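Local coordinates for protein nucleoside diphosphate kinase (Pyrobaculum aerophilum, PDB 1XQI) that transfers the ATP gamma phosphate to nucleoside diphosphates, probably through a phosphorylated active-site intermediate, to make nucleoside triphosphates other than ATP, at residues 79-84 with 90-95. The protein carries 6 engineered substitutions. Numbering follows the deposited sequence.
Sequences KAYQEL and AKIGTD
Tyr81, on helix 67-84, reaches across to Lys91 and Ile92 on the short helix 88-92, and this single buried ring carries the whole of a small contact: only 124 Å² is covered, and the nearest CA atoms, those of Tyr81 and Lys91, stand 9.2 Å apart. With CG beside the backbone N (chi1 -78°), the ring is carried toward the second helix. Its CE1 edge meets Ile92, whose CD1 lies near the ring plane, 4.0 Å from Tyr81 CE1, while Ile92 CG2 comes within 4.0 Å of Tyr81 OH. On the lysine side, Lys91 CG approaches Tyr81 OH to 3.4 Å and Tyr81 CZ to 3.8 Å. Here the lysine serves as a hydrocarbon chain: anti to the backbone N at chi1 (-171°) and bent at chi2 (70°), it sets CG beside the phenol, crossing the tyrosine at about a right angle, and carries NZ off to a hydrogen bond with the carbonyl O of Glu162. Ile86, Pro88 and Ala161 complete the apolar setting of the ring. The tyrosine side is thus closely packed, whereas Lys91 and Ile92 remain partly exposed. Replacing Tyr81 with an alanine here would probably open a gap between the two helices and deprive Ile92 CD1 and Lys91 CG of the side chain they share. Within the insert of residues 68-100, far from the nucleotide site, van der Waals packing of one aromatic side chain therefore joins the two helices, illustrating how a lysine can pack through a methylene while its ammonium group hydrogen-bonds elsewhere in the fold.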
loop_
_atom_site.group_PDB
_atom_site.type_symbol
_atom_site.label_atom_id
_atom_site.label_comp_id
_atom_site.label_asym_id
_atom_site.label_seq_id
_atom_site.Cartn_x
_atom_site.Cartn_y
_atom_site.Cartn_z
ATOM N N LYS A 79 35.756 -8.606 -1.605
ATOM C CA LYS A 79 36.088 -9.050 -0.251
ATOM C C LYS A 79 35.330 -10.348 0.061
ATOM O O LYS A 79 35.932 -11.320 0.559
ATOM C CB LYS A 79 35.768 -7.961 0.792
ATOM N N ALA A 80 34.025 -10.365 -0.250
ATOM C CA ALA A 80 33.215 -11.566 -0.118
ATOM C C ALA A 80 33.872 -12.759 -0.842
ATOM O O ALA A 80 34.179 -13.774 -0.200
ATOM C CB ALA A 80 31.781 -11.326 -0.587
ATOM N N TYR A 81 34.140 -12.632 -2.147
ATOM C CA TYR A 81 34.835 -13.713 -2.905
ATOM C C TYR A 81 36.141 -14.240 -2.272
ATOM O O TYR A 81 36.434 -15.444 -2.307
ATOM C CB TYR A 81 35.131 -13.275 -4.341
ATOM C CG TYR A 81 33.962 -13.315 -5.288
ATOM C CD1 TYR A 81 34.025 -12.676 -6.521
ATOM C CD2 TYR A 81 32.788 -13.981 -4.955
ATOM C CE1 TYR A 81 32.965 -12.717 -7.396
ATOM C CE2 TYR A 81 31.718 -14.027 -5.827
ATOM C CZ TYR A 81 31.809 -13.395 -7.041
ATOM O OH TYR A 81 30.741 -13.453 -7.900
ATOM N N GLN A 82 36.913 -13.315 -1.717
ATOM C CA GLN A 82 38.219 -13.600 -1.138
ATOM C C GLN A 82 38.138 -14.502 0.102
ATOM O O GLN A 82 38.841 -15.502 0.163
ATOM C CB GLN A 82 38.915 -12.285 -0.800
ATOM C CG GLN A 82 40.269 -12.450 -0.129
ATOM C CD GLN A 82 41.151 -11.251 -0.386
ATOM O OE1 GLN A 82 41.997 -11.276 -1.284
ATOM N NE2 GLN A 82 40.929 -10.176 0.364
ATOM N N GLU A 83 37.276 -14.134 1.060
ATOM C CA GLU A 83 36.943 -14.943 2.268
ATOM C C GLU A 83 36.310 -16.299 1.946
ATOM O O GLU A 83 36.461 -17.257 2.726
ATOM C CB GLU A 83 36.043 -14.141 3.232
ATOM C CG GLU A 83 36.789 -12.917 3.869
ATOM C CD GLU A 83 35.861 -11.865 4.517
ATOM O OE1 GLU A 83 34.633 -11.857 4.252
ATOM O OE2 GLU A 83 36.373 -11.030 5.295
ATOM N N LEU A 84 35.612 -16.369 0.809
ATOM C CA LEU A 84 35.109 -17.622 0.253
ATOM C C LEU A 84 36.143 -18.355 -0.638
ATOM O O LEU A 84 35.959 -19.513 -1.008
ATOM C CB LEU A 84 33.815 -17.368 -0.552
ATOM C CG LEU A 84 32.428 -17.163 0.099
ATOM C CD1 LEU A 84 31.925 -18.446 0.841
ATOM C CD2 LEU A 84 32.324 -15.878 1.008
ATOM N N ALA A 90 37.344 -16.163 -12.653
ATOM C CA ALA A 90 36.684 -17.420 -13.101
ATOM C C ALA A 90 35.179 -17.299 -12.971
ATOM O O ALA A 90 34.406 -17.771 -13.859
ATOM C CB ALA A 90 37.194 -18.659 -12.337
ATOM N N LYS A 91 34.761 -16.623 -11.896
ATOM C CA LYS A 91 33.333 -16.487 -11.575
ATOM C C LYS A 91 32.534 -15.532 -12.462
ATOM O O LYS A 91 31.439 -15.899 -12.910
ATOM C CB LYS A 91 33.122 -16.138 -10.113
ATOM C CG LYS A 91 31.669 -16.195 -9.662
ATOM C CD LYS A 91 31.116 -17.630 -9.595
ATOM C CE LYS A 91 30.022 -17.701 -8.554
ATOM N NZ LYS A 91 29.120 -18.811 -8.847
ATOM N N ILE A 92 33.055 -14.323 -12.707
ATOM C CA ILE A 92 32.287 -13.288 -13.400
ATOM C C ILE A 92 33.090 -12.588 -14.496
ATOM O O ILE A 92 32.641 -11.582 -15.065
ATOM C CB ILE A 92 31.718 -12.223 -12.428
ATOM C CG1 ILE A 92 32.767 -11.809 -11.379
ATOM C CG2 ILE A 92 30.405 -12.685 -11.792
ATOM C CD1 ILE A 92 32.402 -10.522 -10.637
ATOM N N GLY A 93 34.291 -13.069 -14.758
ATOM C CA GLY A 93 35.069 -12.575 -15.880
ATOM C C GLY A 93 35.954 -11.358 -15.649
ATOM O O GLY A 93 36.780 -11.024 -16.523
ATOM N N THR A 94 35.803 -10.685 -14.506
ATOM C CA THR A 94 36.635 -9.514 -14.215
ATOM C C THR A 94 36.981 -9.408 -12.718
ATOM O O THR A 94 36.272 -9.955 -11.887
ATOM C CB THR A 94 35.948 -8.190 -14.673
ATOM O OG1 THR A 94 36.751 -7.071 -14.257
ATOM C CG2 THR A 94 34.539 -8.050 -14.060
ATOM N N ASP A 95 38.042 -8.698 -12.365
ATOM C CA ASP A 95 38.229 -8.308 -10.949
ATOM C C ASP A 95 38.292 -6.792 -10.768
ATOM O O ASP A 95 38.727 -6.313 -9.712
ATOM C CB ASP A 95 39.464 -8.972 -10.295
ATOM C CG ASP A 95 40.779 -8.682 -11.050
ATOM O OD1 ASP A 95 41.766 -9.405 -10.785
ATOM O OD2 ASP A 95 40.846 -7.762 -11.897
#